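Local coordinates for protein CheQ (Campylobacter jejuni subsp. jejuni, PDB 6A51) that is, with CheP, a regulator that specifically controls transcription of the core chemotaxis operon cheVAW in this bacterial pathogen, at residues N21-H26 / G84-S89; Y27-E32 / C120-V125; I144-F149 / T162-V167. One frame throughout, in Å; residues are numbered along the deposited sequence.

Contact 1. Residues N21-H26 / G84-S89; sequences NEFLDH and GFVLAS
Phe23, Leu24 and Asp25, in the loop between strands 15-18 and 27-29, meet Gly84, Phe85 and Val86 where edge strand 85-87 begins its three-stranded antiparallel sheet. The directions of the touching parts differ by 114°, and a single backbone hydrogen bond, not a ladder, links loop and strand. Leu24 N donates to Phe85 O at 2.8 Å, in the plane of the carbonyl. The same oxygen is approached by the CA-H of Phe23, with Phe23 CA 3.3 Å from Phe85 O. Next to this backbone link, Gly84 N gives its hydrogen to Asp25 OD1 at 2.7 Å in a fairly straight bond (160° at the hydrogen), meeting the oxygen nearly along its C-O axis. Chi1 of -79° sets Asp25 CG beside its own backbone N; OD1 of this group is the acceptor. Phe23 sets CB against the bare backbone of Gly84, with Phe23 CB 3.6 Å from Gly84 CA; its ring rim meets the CG1 methyl of Val86 near the ring plane. Val86 CG1 also lies 3.6 Å from Glu22 O, an oxygen hydrogen-bonded to Tyr55 OH. Leu24 CD1 lies against the strand backbone, 3.9 Å from Val86 CA. Tyr138 meets the Phe23 ring edge-to-face, and Leu127 of helix 127-134 touches both Phe23 and Val86. Val86 is backbone-bonded to Val125 in strand 122-126, while Phe85 O serves the loop. Leu87 then occupies the N-cap position of helix 88-95. The chain order of strand 85-87, helices 88-95 and 109-113 and hairpin 116-126, with sheet order 85-87, 122-126, 116-119, is consistent with a winged helix, one of whose two outer strands is here bound by a preceding loop.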
ATOM      1  N   ASN A  21      -7.103  -2.209   0.382  1.00 33.65           N
ATOM      2  CA  ASN A  21      -6.860  -2.857  -0.900  1.00 42.54           C
ATOM      3  C   ASN A  21      -7.028  -1.905  -2.067  1.00 47.67           C
ATOM      4  O   ASN A  21      -7.275  -2.349  -3.195  1.00 57.86           O
ATOM      5  CB  ASN A  21      -7.770  -4.077  -1.094  1.00 39.49           C
ATOM      6  CG  ASN A  21      -9.229  -3.711  -1.333  1.00 47.03           C
ATOM      7  OD1 ASN A  21      -9.738  -2.721  -0.800  1.00 48.06           O
ATOM      8  ND2 ASN A  21      -9.915  -4.522  -2.134  1.00 49.60           N
ATOM      9  N   GLU A  22      -6.919  -0.609  -1.828  1.00 46.37           N
ATOM     10  CA  GLU A  22      -7.107   0.372  -2.885  1.00 44.14           C
ATOM     11  C   GLU A  22      -5.762   0.999  -3.212  1.00 46.35           C
ATOM     12  O   GLU A  22      -5.078   1.527  -2.322  1.00 42.68           O
ATOM     13  CB  GLU A  22      -8.115   1.441  -2.480  1.00 47.90           C
ATOM     14  CG  GLU A  22      -7.955   2.717  -3.273  1.00 74.38           C
ATOM     15  CD  GLU A  22      -9.150   3.650  -3.166  1.00 70.81           C
ATOM     16  OE1 GLU A  22      -9.164   4.708  -3.856  1.00 66.11           O
ATOM     17  OE2 GLU A  22     -10.103   3.317  -2.408  1.00 68.13           O
ATOM     18  N   PHE A  23      -5.389   0.937  -4.481  1.00 36.42           N
ATOM     19  CA  PHE A  23      -4.066   1.368  -4.885  1.00 38.70           C
ATOM     20  C   PHE A  23      -3.981   2.888  -4.868  1.00 35.09           C
ATOM     21  O   PHE A  23      -4.988   3.589  -4.994  1.00 38.97           O
ATOM     22  CB  PHE A  23      -3.737   0.820  -6.274  1.00 33.89           C
ATOM     23  CG  PHE A  23      -4.178  -0.602  -6.474  1.00 32.95           C
ATOM     24  CD1 PHE A  23      -4.120  -1.517  -5.428  1.00 37.01           C
ATOM     25  CD2 PHE A  23      -4.663  -1.021  -7.696  1.00 25.68           C
ATOM     26  CE1 PHE A  23      -4.543  -2.817  -5.597  1.00 31.15           C
ATOM     27  CE2 PHE A  23      -5.083  -2.321  -7.875  1.00 36.61           C
ATOM     28  CZ  PHE A  23      -5.024  -3.218  -6.821  1.00 40.90           C
ATOM     29  N   LEU A  24      -2.760   3.393  -4.686  1.00 33.96           N
ATOM     30  CA  LEU A  24      -2.507   4.820  -4.567  1.00 30.28           C
ATOM     31  C   LEU A  24      -2.252   5.502  -5.914  1.00 33.56           C
ATOM     32  O   LEU A  24      -1.565   6.530  -5.956  1.00 41.50           O
ATOM     33  CB  LEU A  24      -1.330   5.038  -3.624  1.00 23.05           C
ATOM     34  CG  LEU A  24      -1.577   4.653  -2.182  1.00 32.10           C
ATOM     35  CD1 LEU A  24      -0.233   4.426  -1.486  1.00 28.47           C
ATOM     36  CD2 LEU A  24      -2.389   5.768  -1.485  1.00 31.89           C
ATOM     37  N   ASP A  25      -2.781   4.950  -7.008  1.00 36.76           N
ATOM     38  CA  ASP A  25      -2.627   5.493  -8.357  1.00 34.75           C
ATOM     39  C   ASP A  25      -2.779   7.012  -8.405  1.00 51.53           C
ATOM     40  O   ASP A  25      -1.885   7.742  -8.851  1.00 36.18           O
ATOM     41  CB  ASP A  25      -3.674   4.854  -9.278  1.00 40.23           C
ATOM     42  CG  ASP A  25      -3.298   3.451  -9.747  1.00 50.53           C
ATOM     43  OD1 ASP A  25      -2.726   2.657  -8.968  1.00 45.89           O
ATOM     44  OD2 ASP A  25      -3.613   3.139 -10.912  1.00 58.85           O
ATOM     45  N   HIS A  26      -3.924   7.493  -7.943  1.00 46.54           N
ATOM     46  CA  HIS A  26      -4.328   8.883  -8.044  1.00 36.00           C
ATOM     47  C   HIS A  26      -3.749   9.780  -6.939  1.00 40.69           C
ATOM     48  O   HIS A  26      -4.244  10.895  -6.777  1.00 41.04           O
ATOM     49  CB  HIS A  26      -5.856   8.954  -8.019  1.00 40.26           C
ATOM     50  CG  HIS A  26      -6.507   8.163  -9.107  1.00 49.73           C
ATOM     51  ND1 HIS A  26      -6.022   8.144 -10.398  1.00 51.30           N
ATOM     52  CD2 HIS A  26      -7.599   7.364  -9.098  1.00 52.92           C
ATOM     53  CE1 HIS A  26      -6.787   7.363 -11.139  1.00 48.35           C
ATOM     54  NE2 HIS A  26      -7.750   6.877 -10.375  1.00 64.70           N
ATOM     55  N   GLY A  84      -0.661   0.978  -8.306  1.00 32.19           N
ATOM     56  CA  GLY A  84      -0.706  -0.344  -7.712  1.00 20.61           C
ATOM     57  C   GLY A  84      -0.174  -0.440  -6.299  1.00 31.79           C
ATOM     58  O   GLY A  84      -0.226  -1.529  -5.704  1.00 29.59           O
ATOM     59  N   PHE A  85       0.340   0.644  -5.730  1.00 30.13           N
ATOM     60  CA  PHE A  85       0.954   0.506  -4.421  1.00 32.58           C
ATOM     61  C   PHE A  85      -0.038   0.791  -3.312  1.00 26.39           C
ATOM     62  O   PHE A  85      -1.052   1.470  -3.499  1.00 28.81           O
ATOM     63  CB  PHE A  85       2.169   1.419  -4.284  1.00 31.65           C
ATOM     64  CG  PHE A  85       3.388   0.880  -4.968  1.00 37.33           C
ATOM     65  CD1 PHE A  85       3.586   1.104  -6.331  1.00 34.65           C
ATOM     66  CD2 PHE A  85       4.321   0.115  -4.265  1.00 32.80           C
ATOM     67  CE1 PHE A  85       4.710   0.602  -6.977  1.00 32.58           C
ATOM     68  CE2 PHE A  85       5.457  -0.395  -4.906  1.00 41.29           C
ATOM     69  CZ  PHE A  85       5.651  -0.146  -6.266  1.00 30.74           C
ATOM     70  N   VAL A  86       0.265   0.223  -2.148  1.00 20.43           N
ATOM     71  CA  VAL A  86      -0.395   0.554  -0.896  1.00 24.79           C
ATOM     72  C   VAL A  86       0.696   0.668   0.159  1.00 25.99           C
ATOM     73  O   VAL A  86       1.808   0.161  -0.009  1.00 24.48           O
ATOM     74  CB  VAL A  86      -1.438  -0.503  -0.473  1.00 27.19           C
ATOM     75  CG1 VAL A  86      -2.385  -0.816  -1.611  1.00 24.45           C
ATOM     76  CG2 VAL A  86      -0.741  -1.762   0.010  1.00 21.35           C
ATOM     77  N   LEU A  87       0.384   1.372   1.242  1.00 30.23           N
ATOM     78  CA  LEU A  87       1.297   1.408   2.375  1.00 28.57           C
ATOM     79  C   LEU A  87       1.568  -0.012   2.862  1.00 33.90           C
ATOM     80  O   LEU A  87       0.660  -0.848   2.917  1.00 34.44           O
ATOM     81  CB  LEU A  87       0.687   2.239   3.496  1.00 28.35           C
ATOM     82  CG  LEU A  87       1.509   3.318   4.164  1.00 35.21           C
ATOM     83  CD1 LEU A  87       2.282   4.077   3.122  1.00 34.65           C
ATOM     84  CD2 LEU A  87       0.533   4.226   4.858  1.00 41.75           C
ATOM     85  N   ALA A  88       2.826  -0.297   3.202  1.00 33.23           N
ATOM     86  CA  ALA A  88       3.171  -1.652   3.637  1.00 26.42           C
ATOM     87  C   ALA A  88       2.432  -2.035   4.911  1.00 30.49           C
ATOM     88  O   ALA A  88       1.941  -3.165   5.029  1.00 35.19           O
ATOM     89  CB  ALA A  88       4.678  -1.777   3.837  1.00 27.79           C
ATOM     90  N   SER A  89       2.359  -1.114   5.885  1.00 28.97           N
ATOM     91  CA  SER A  89       1.566  -1.351   7.096  1.00 37.91           C
ATOM     92  C   SER A  89       0.113  -1.693   6.769  1.00 26.16           C
ATOM     93  O   SER A  89      -0.503  -2.526   7.445  1.00 23.97           O
ATOM     94  CB  SER A  89       1.605  -0.121   7.998  1.00 27.61           C
ATOM     95  OG  SER A  89       1.272   1.038   7.241  1.00 39.51           O
TER

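Contact 2. Residues Y27-E32 / C120-V125; sequences YILNAE and CGIKFV
Leu29 and the first turn of helix 30-37 face strand 122-126 and the turn before it without any backbone pairing, the closest CA atoms being Glu32 CA and Cys120 CA at 6.5 Å. Leu29 is the N-cap residue of its helix, and its CG stands anti to the backbone N (chi1 -176°), from where the two methyls divide their work. CD1 comes in at the edge of the Phe124 ring, near its plane, with Leu29 CD1 4.1 Å from Phe124 CZ. CD2 turns to the neighbouring side chain on the same strand face, placing Leu29 CD2 4.2 Å from Ile122 CG1. At the helix start, Ala31 CB lies 4.4 Å from Cys120 CB. The thiol of Cys120 passes on to the next helical residue and rests against its aliphatic root, Cys120 SG being 3.7 Å from Glu32 CB. Cys120 and Gly121 both have positive phi, as in a type I' turn, and so link strands 116-119 and 122-126 as a tight hairpin. Ile119 of this hairpin and Phe62 of the N-terminal sheet both touch Leu29 and Phe124. The Glu32 carboxylate turns to Ser80 N instead, leaving an interface of aliphatic carbons, one ring edge and one sulfur, with no hydrogen bond between the segments: cohesion probably comes mainly from dispersion and the partial exclusion of water.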
ATOM      1  N   TYR A  27      -2.736   9.351  -6.187  1.00 35.87           N
ATOM      2  CA  TYR A  27      -2.271  10.098  -5.029  1.00 29.63           C
ATOM      3  C   TYR A  27      -0.759  10.244  -5.053  1.00 35.23           C
ATOM      4  O   TYR A  27      -0.039   9.421  -5.623  1.00 43.84           O
ATOM      5  CB  TYR A  27      -2.659   9.418  -3.703  1.00 25.81           C
ATOM      6  CG  TYR A  27      -4.133   9.440  -3.376  1.00 29.87           C
ATOM      7  CD1 TYR A  27      -4.973   8.416  -3.787  1.00 33.91           C
ATOM      8  CD2 TYR A  27      -4.682  10.473  -2.632  1.00 31.34           C
ATOM      9  CE1 TYR A  27      -6.324   8.421  -3.470  1.00 31.89           C
ATOM     10  CE2 TYR A  27      -6.035  10.491  -2.317  1.00 37.87           C
ATOM     11  CZ  TYR A  27      -6.851   9.460  -2.731  1.00 34.64           C
ATOM     12  OH  TYR A  27      -8.201   9.488  -2.415  1.00 38.15           O
ATOM     13  N   ILE A  28      -0.279  11.291  -4.383  1.00 30.22           N
ATOM     14  CA  ILE A  28       1.139  11.443  -4.091  1.00 35.81           C
ATOM     15  C   ILE A  28       1.307  11.578  -2.584  1.00 39.14           C
ATOM     16  O   ILE A  28       0.390  11.960  -1.853  1.00 37.51           O
ATOM     17  CB  ILE A  28       1.774  12.652  -4.804  1.00 43.87           C
ATOM     18  CG1 ILE A  28       1.136  13.941  -4.292  1.00 39.09           C
ATOM     19  CG2 ILE A  28       1.618  12.533  -6.317  1.00 43.09           C
ATOM     20  CD1 ILE A  28       1.474  15.134  -5.108  1.00 47.45           C
ATOM     21  N   LEU A  29       2.502  11.249  -2.125  1.00 28.96           N
ATOM     22  CA  LEU A  29       2.804  11.306  -0.710  1.00 31.04           C
ATOM     23  C   LEU A  29       3.116  12.750  -0.313  1.00 47.16           C
ATOM     24  O   LEU A  29       3.939  13.413  -0.949  1.00 47.70           O
ATOM     25  CB  LEU A  29       3.977  10.379  -0.424  1.00 28.00           C
ATOM     26  CG  LEU A  29       4.456  10.182   0.998  1.00 37.73           C
ATOM     27  CD1 LEU A  29       3.516   9.271   1.743  1.00 29.02           C
ATOM     28  CD2 LEU A  29       5.847   9.584   0.950  1.00 44.10           C
ATOM     29  N   ASN A  30       2.441  13.252   0.723  1.00 43.19           N
ATOM     30  CA  ASN A  30       2.644  14.644   1.112  1.00 39.09           C
ATOM     31  C   ASN A  30       4.068  14.876   1.595  1.00 41.62           C
ATOM     32  O   ASN A  30       4.666  15.918   1.301  1.00 41.04           O
ATOM     33  CB  ASN A  30       1.640  15.049   2.195  1.00 43.38           C
ATOM     34  CG  ASN A  30       1.874  16.475   2.709  1.00 42.66           C
ATOM     35  OD1 ASN A  30       1.806  17.449   1.949  1.00 39.44           O
ATOM     36  ND2 ASN A  30       2.147  16.599   4.003  1.00 30.04           N
ATOM     37  N   ALA A  31       4.626  13.905   2.326  1.00 35.38           N
ATOM     38  CA  ALA A  31       5.993  14.006   2.832  1.00 35.36           C
ATOM     39  C   ALA A  31       6.989  14.307   1.723  1.00 41.94           C
ATOM     40  O   ALA A  31       7.974  15.023   1.938  1.00 59.94           O
ATOM     41  CB  ALA A  31       6.385  12.710   3.546  1.00 26.41           C
ATOM     42  N   GLU A  32       6.751  13.771   0.531  1.00 41.62           N
ATOM     43  CA  GLU A  32       7.646  14.007  -0.593  1.00 45.43           C
ATOM     44  C   GLU A  32       7.257  15.256  -1.373  1.00 42.38           C
ATOM     45  O   GLU A  32       8.131  16.036  -1.764  1.00 56.46           O
ATOM     46  CB  GLU A  32       7.670  12.774  -1.513  1.00 38.99           C
ATOM     47  CG  GLU A  32       8.374  12.998  -2.845  1.00 62.44           C
ATOM     48  CD  GLU A  32       8.286  11.812  -3.802  1.00 73.14           C
ATOM     49  OE1 GLU A  32       9.314  11.114  -3.961  1.00 70.66           O
ATOM     50  OE2 GLU A  32       7.209  11.590  -4.409  1.00 58.77           O
ATOM     51  N   CYS A 120      10.808   8.597   1.138  1.00 47.50           N
ATOM     52  CA  CYS A 120      11.000   9.345   2.378  1.00 42.83           C
ATOM     53  C   CYS A 120      10.921   8.418   3.588  1.00 36.05           C
ATOM     54  O   CYS A 120      10.373   8.767   4.633  1.00 44.80           O
ATOM     55  CB  CYS A 120       9.989  10.500   2.493  1.00 29.77           C
ATOM     56  SG  CYS A 120      10.042  11.722   1.092  1.00 56.30           S
ATOM     57  N   GLY A 121      11.466   7.218   3.451  1.00 39.22           N
ATOM     58  CA  GLY A 121      11.394   6.280   4.557  1.00 39.26           C
ATOM     59  C   GLY A 121      10.040   5.645   4.798  1.00 42.49           C
ATOM     60  O   GLY A 121       9.880   4.926   5.787  1.00 46.57           O
ATOM     61  N   ILE A 122       9.055   5.880   3.938  1.00 41.40           N
ATOM     62  CA  ILE A 122       7.791   5.153   4.008  1.00 51.72           C
ATOM     63  C   ILE A 122       7.876   3.945   3.076  1.00 45.51           C
ATOM     64  O   ILE A 122       8.213   4.091   1.893  1.00 39.88           O
ATOM     65  CB  ILE A 122       6.614   6.069   3.630  1.00 49.21           C
ATOM     66  CG1 ILE A 122       6.684   7.386   4.406  1.00 39.54           C
ATOM     67  CG2 ILE A 122       5.305   5.387   3.926  1.00 42.33           C
ATOM     68  CD1 ILE A 122       6.669   7.188   5.904  1.00 39.53           C
ATOM     69  N   LYS A 123       7.563   2.753   3.597  1.00 35.62           N
ATOM     70  CA  LYS A 123       7.619   1.515   2.816  1.00 39.90           C
ATOM     71  C   LYS A 123       6.272   1.233   2.150  1.00 42.50           C
ATOM     72  O   LYS A 123       5.231   1.255   2.814  1.00 37.38           O
ATOM     73  CB  LYS A 123       8.016   0.330   3.704  1.00 39.86           C
ATOM     74  CG  LYS A 123       8.620  -0.868   2.942  1.00 52.91           C
ATOM     75  CD  LYS A 123       8.732  -2.123   3.828  1.00 57.36           C
ATOM     76  CE  LYS A 123       9.607  -1.898   5.057  1.00 69.51           C
ATOM     77  NZ  LYS A 123       9.244  -2.799   6.207  1.00 46.26           N
ATOM     78  N   PHE A 124       6.293   0.955   0.842  1.00 36.54           N
ATOM     79  CA  PHE A 124       5.104   0.586   0.082  1.00 31.00           C
ATOM     80  C   PHE A 124       5.239  -0.823  -0.494  1.00 30.65           C
ATOM     81  O   PHE A 124       6.339  -1.321  -0.729  1.00 41.63           O
ATOM     82  CB  PHE A 124       4.834   1.563  -1.066  1.00 26.23           C
ATOM     83  CG  PHE A 124       4.619   2.972  -0.629  1.00 44.27           C
ATOM     84  CD1 PHE A 124       5.696   3.769  -0.255  1.00 46.75           C
ATOM     85  CD2 PHE A 124       3.341   3.514  -0.605  1.00 37.24           C
ATOM     86  CE1 PHE A 124       5.506   5.074   0.147  1.00 40.42           C
ATOM     87  CE2 PHE A 124       3.139   4.822  -0.215  1.00 42.71           C
ATOM     88  CZ  PHE A 124       4.225   5.603   0.168  1.00 39.48           C
ATOM     89  N   VAL A 125       4.092  -1.458  -0.731  1.00 30.36           N
ATOM     90  CA  VAL A 125       4.004  -2.776  -1.350  1.00 27.52           C
ATOM     91  C   VAL A 125       3.141  -2.647  -2.594  1.00 30.04           C
ATOM     92  O   VAL A 125       2.141  -1.919  -2.586  1.00 26.04           O
ATOM     93  CB  VAL A 125       3.396  -3.832  -0.399  1.00 18.29           C
ATOM     94  CG1 VAL A 125       3.165  -5.122  -1.141  1.00 32.30           C
ATOM     95  CG2 VAL A 125       4.278  -4.081   0.785  1.00 22.47           C
TER

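Contact 3. Residues I144-F149 / T162-V167; sequences IEKCHF and TESMCV
Cys147 and Cys166 each turn SG to the side of their own backbone N, with chi1 -51° and -79°, and the two sulfurs close a disulfide of 2.1 Å between Cys147 SG and Cys166 SG. The torsion about the S-S bond is 102°. In Met165, bends at chi2 and chi3 bring CE back to 3.5 Å from Ile144 CG2, the two side chains crossing at about a right angle. Met165 SD meanwhile lies 3.6 Å from Lys146 CD, beside the aliphatic part of the lysine. Beyond that point Lys146 NZ donates to Ser164 OG at 3.1 Å, a bond at the exposed end of the contact. These side chains belong to, or flank, neighbouring strands of the C-terminal three-stranded antiparallel sheet, in which 165-169 is the central strand. Between these segments Glu145 and Cys166 form a hydrogen-bonded pair: Cys166 N reaches Glu145 O at 2.7 Å nearly in line with the carbonyl, and Glu145 N returns a bond to Cys166 O. Non-hydrogen-bonded pairs lie before and after it, Ile144 with Val167 and Lys146 with Met165. In the first, the side chains run together on one face, Ile144 CG1 4.0 Å from Val167 CG2, where Phe130 and Leu134 of helix 127-134 cover them respectively. The disulfide is diagonal to this register, joining Cys166 to the residue just past the end of strand 142-146. There Cys147 N still bonds Ser164 O at 2.9 Å, the donor tilted out of the carbonyl plane. A water accepts a hydrogen bond from His148 N, 2.8 Å from its oxygen, and donates to Ser164 O.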
ATOM      1  N   ILE A 144      -3.238 -13.913   4.193  1.00 26.30           N
ATOM      2  CA  ILE A 144      -2.018 -14.695   4.057  1.00 33.71           C
ATOM      3  C   ILE A 144      -1.757 -15.351   5.400  1.00 33.70           C
ATOM      4  O   ILE A 144      -1.766 -14.683   6.434  1.00 32.56           O
ATOM      5  CB  ILE A 144      -0.811 -13.831   3.639  1.00 31.23           C
ATOM      6  CG1 ILE A 144      -1.090 -13.093   2.338  1.00 30.86           C
ATOM      7  CG2 ILE A 144       0.442 -14.695   3.475  1.00 18.08           C
ATOM      8  CD1 ILE A 144      -0.016 -12.071   1.981  1.00 21.14           C
ATOM      9  N   GLU A 145      -1.480 -16.644   5.379  1.00 33.46           N
ATOM     10  CA  GLU A 145      -1.477 -17.389   6.619  1.00 39.97           C
ATOM     11  C   GLU A 145      -0.597 -18.608   6.428  1.00 39.38           C
ATOM     12  O   GLU A 145      -0.514 -19.150   5.328  1.00 37.74           O
ATOM     13  CB  GLU A 145      -2.898 -17.815   6.979  1.00 31.87           C
ATOM     14  CG  GLU A 145      -3.265 -17.805   8.412  1.00 43.43           C
ATOM     15  CD  GLU A 145      -4.709 -18.242   8.590  1.00 56.84           C
ATOM     16  OE1 GLU A 145      -5.035 -19.362   8.122  1.00 55.85           O
ATOM     17  OE2 GLU A 145      -5.518 -17.461   9.162  1.00 45.88           O
ATOM     18  N   LYS A 146       0.053 -19.030   7.505  1.00 31.48           N
ATOM     19  CA  LYS A 146       0.667 -20.344   7.519  1.00 26.95           C
ATOM     20  C   LYS A 146      -0.396 -21.388   7.215  1.00 31.90           C
ATOM     21  O   LYS A 146      -1.454 -21.415   7.846  1.00 42.54           O
ATOM     22  CB  LYS A 146       1.314 -20.614   8.880  1.00 32.07           C
ATOM     23  CG  LYS A 146       2.480 -19.695   9.224  1.00 33.18           C
ATOM     24  CD  LYS A 146       3.758 -20.209   8.566  1.00 44.01           C
ATOM     25  CE  LYS A 146       4.966 -19.347   8.908  1.00 40.92           C
ATOM     26  NZ  LYS A 146       6.190 -19.752   8.153  1.00 61.74           N
ATOM     27  N   CYS A 147      -0.119 -22.231   6.220  1.00 35.57           N
ATOM     28  CA  CYS A 147      -1.044 -23.305   5.875  1.00 42.75           C
ATOM     29  C   CYS A 147      -1.353 -24.178   7.082  1.00 30.10           C
ATOM     30  O   CYS A 147      -2.482 -24.656   7.244  1.00 34.11           O
ATOM     31  CB  CYS A 147      -0.450 -24.134   4.732  1.00 40.33           C
ATOM     32  SG  CYS A 147       0.099 -23.119   3.294  1.00 74.55           S
ATOM     33  N   HIS A 148      -0.368 -24.353   7.962  1.00 42.75           N
ATOM     34  CA  HIS A 148      -0.529 -25.215   9.125  1.00 41.55           C
ATOM     35  C   HIS A 148      -1.609 -24.695  10.068  1.00 48.00           C
ATOM     36  O   HIS A 148      -2.237 -25.491  10.772  1.00 40.92           O
ATOM     37  CB  HIS A 148       0.819 -25.324   9.838  1.00 39.35           C
ATOM     38  CG  HIS A 148       0.887 -26.389  10.885  1.00 55.20           C
ATOM     39  ND1 HIS A 148       0.733 -27.726  10.599  1.00 68.48           N
ATOM     40  CD2 HIS A 148       1.132 -26.314  12.215  1.00 65.10           C
ATOM     41  CE1 HIS A 148       0.854 -28.429  11.712  1.00 62.87           C
ATOM     42  NE2 HIS A 148       1.094 -27.596  12.708  1.00 52.81           N
ATOM     43  N   PHE A 149      -1.874 -23.379  10.053  1.00 48.40           N
ATOM     44  CA  PHE A 149      -2.632 -22.730  11.126  1.00 29.43           C
ATOM     45  C   PHE A 149      -4.053 -23.278  11.235  1.00 54.91           C
ATOM     46  O   PHE A 149      -4.494 -23.679  12.321  1.00 52.19           O
ATOM     47  CB  PHE A 149      -2.655 -21.216  10.920  1.00 32.76           C
ATOM     48  CG  PHE A 149      -3.355 -20.458  12.022  1.00 43.15           C
ATOM     49  CD1 PHE A 149      -2.781 -20.357  13.290  1.00 40.70           C
ATOM     50  CD2 PHE A 149      -4.578 -19.821  11.788  1.00 47.88           C
ATOM     51  CE1 PHE A 149      -3.417 -19.647  14.313  1.00 31.60           C
ATOM     52  CE2 PHE A 149      -5.226 -19.097  12.800  1.00 35.68           C
ATOM     53  CZ  PHE A 149      -4.646 -19.014  14.065  1.00 46.01           C
ATOM     54  N   THR A 162       4.343 -20.614  -0.953  1.00 26.16           N
ATOM     55  CA  THR A 162       5.579 -20.761  -0.194  1.00 24.58           C
ATOM     56  C   THR A 162       5.532 -22.139   0.435  1.00 32.65           C
ATOM     57  O   THR A 162       4.454 -22.718   0.588  1.00 28.56           O
ATOM     58  CB  THR A 162       5.695 -19.653   0.859  1.00 26.93           C
ATOM     59  OG1 THR A 162       6.291 -18.500   0.257  1.00 34.30           O
ATOM     60  CG2 THR A 162       6.468 -20.075   2.104  1.00 39.81           C
ATOM     61  N   GLU A 163       6.705 -22.682   0.756  1.00 40.16           N
ATOM     62  CA  GLU A 163       6.784 -23.922   1.523  1.00 37.96           C
ATOM     63  C   GLU A 163       5.751 -23.961   2.647  1.00 40.03           C
ATOM     64  O   GLU A 163       5.154 -25.006   2.906  1.00 35.82           O
ATOM     65  CB  GLU A 163       8.191 -24.084   2.089  1.00 31.83           C
ATOM     66  CG  GLU A 163       8.655 -25.514   2.155  1.00 65.44           C
ATOM     67  CD  GLU A 163      10.129 -25.671   1.786  1.00 91.04           C
ATOM     68  OE1 GLU A 163      10.422 -26.459   0.845  1.00 67.56           O
ATOM     69  OE2 GLU A 163      10.983 -25.007   2.430  1.00 77.35           O
ATOM     70  N   SER A 164       5.485 -22.810   3.272  1.00 41.87           N
ATOM     71  CA  SER A 164       4.643 -22.735   4.456  1.00 37.47           C
ATOM     72  C   SER A 164       3.465 -21.753   4.389  1.00 51.72           C
ATOM     73  O   SER A 164       2.643 -21.765   5.313  1.00 36.31           O
ATOM     74  CB  SER A 164       5.503 -22.342   5.661  1.00 35.95           C
ATOM     75  OG  SER A 164       6.097 -21.073   5.400  1.00 46.63           O
ATOM     76  N   MET A 165       3.362 -20.881   3.380  1.00 32.39           N
ATOM     77  CA  MET A 165       2.338 -19.839   3.398  1.00 32.04           C
ATOM     78  C   MET A 165       1.249 -20.110   2.370  1.00 34.58           C
ATOM     79  O   MET A 165       1.525 -20.542   1.246  1.00 38.47           O
ATOM     80  CB  MET A 165       2.925 -18.448   3.135  1.00 38.14           C
ATOM     81  CG  MET A 165       3.999 -18.018   4.107  1.00 53.55           C
ATOM     82  SD  MET A 165       3.407 -17.861   5.802  1.00 50.59           S
ATOM     83  CE  MET A 165       2.507 -16.326   5.782  1.00 46.79           C
ATOM     84  N   CYS A 166       0.015 -19.820   2.760  1.00 27.43           N
ATOM     85  CA  CYS A 166      -1.169 -19.980   1.938  1.00 26.34           C
ATOM     86  C   CYS A 166      -1.889 -18.644   1.821  1.00 33.72           C
ATOM     87  O   CYS A 166      -1.702 -17.735   2.640  1.00 28.11           O
ATOM     88  CB  CYS A 166      -2.119 -21.031   2.535  1.00 23.11           C
ATOM     89  SG  CYS A 166      -1.602 -22.720   2.191  1.00 64.75           S
ATOM     90  N   VAL A 167      -2.752 -18.543   0.812  1.00 27.00           N
ATOM     91  CA  VAL A 167      -3.599 -17.371   0.630  1.00 26.14           C
ATOM     92  C   VAL A 167      -5.046 -17.814   0.480  1.00 30.72           C
ATOM     93  O   VAL A 167      -5.345 -18.722  -0.308  1.00 37.40           O
ATOM     94  CB  VAL A 167      -3.168 -16.536  -0.586  1.00 23.75           C
ATOM     95  CG1 VAL A 167      -4.187 -15.413  -0.857  1.00 21.80           C
ATOM     96  CG2 VAL A 167      -1.813 -15.977  -0.346  1.00 18.59           C
TER
HETATM   97  O   HOH W   1       2.335 -23.974   7.485  1.00 35.21           O

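In the fold
Contacts 1 and 2 share one sheet: strands 85-87 and 122-126 are neighbours in it, and a probable backbone bond between Ala88 and Lys123 continues the link past the end of strand 85-87. Contact 1, near the centre of the chain, is buried and combines backbone and carboxylate hydrogen bonds with apolar packing. Contact 2, about 10 Å away between centres, is partly buried, largely apolar and without a hydrogen bond between its segments. Both bring the N-terminal part of the chain onto this middle sheet. Contact 3 lies apart, its centre about 23 Å from that of contact 1, and joins strands of another sheet by regular pairing, a disulfide and a more exposed polar end.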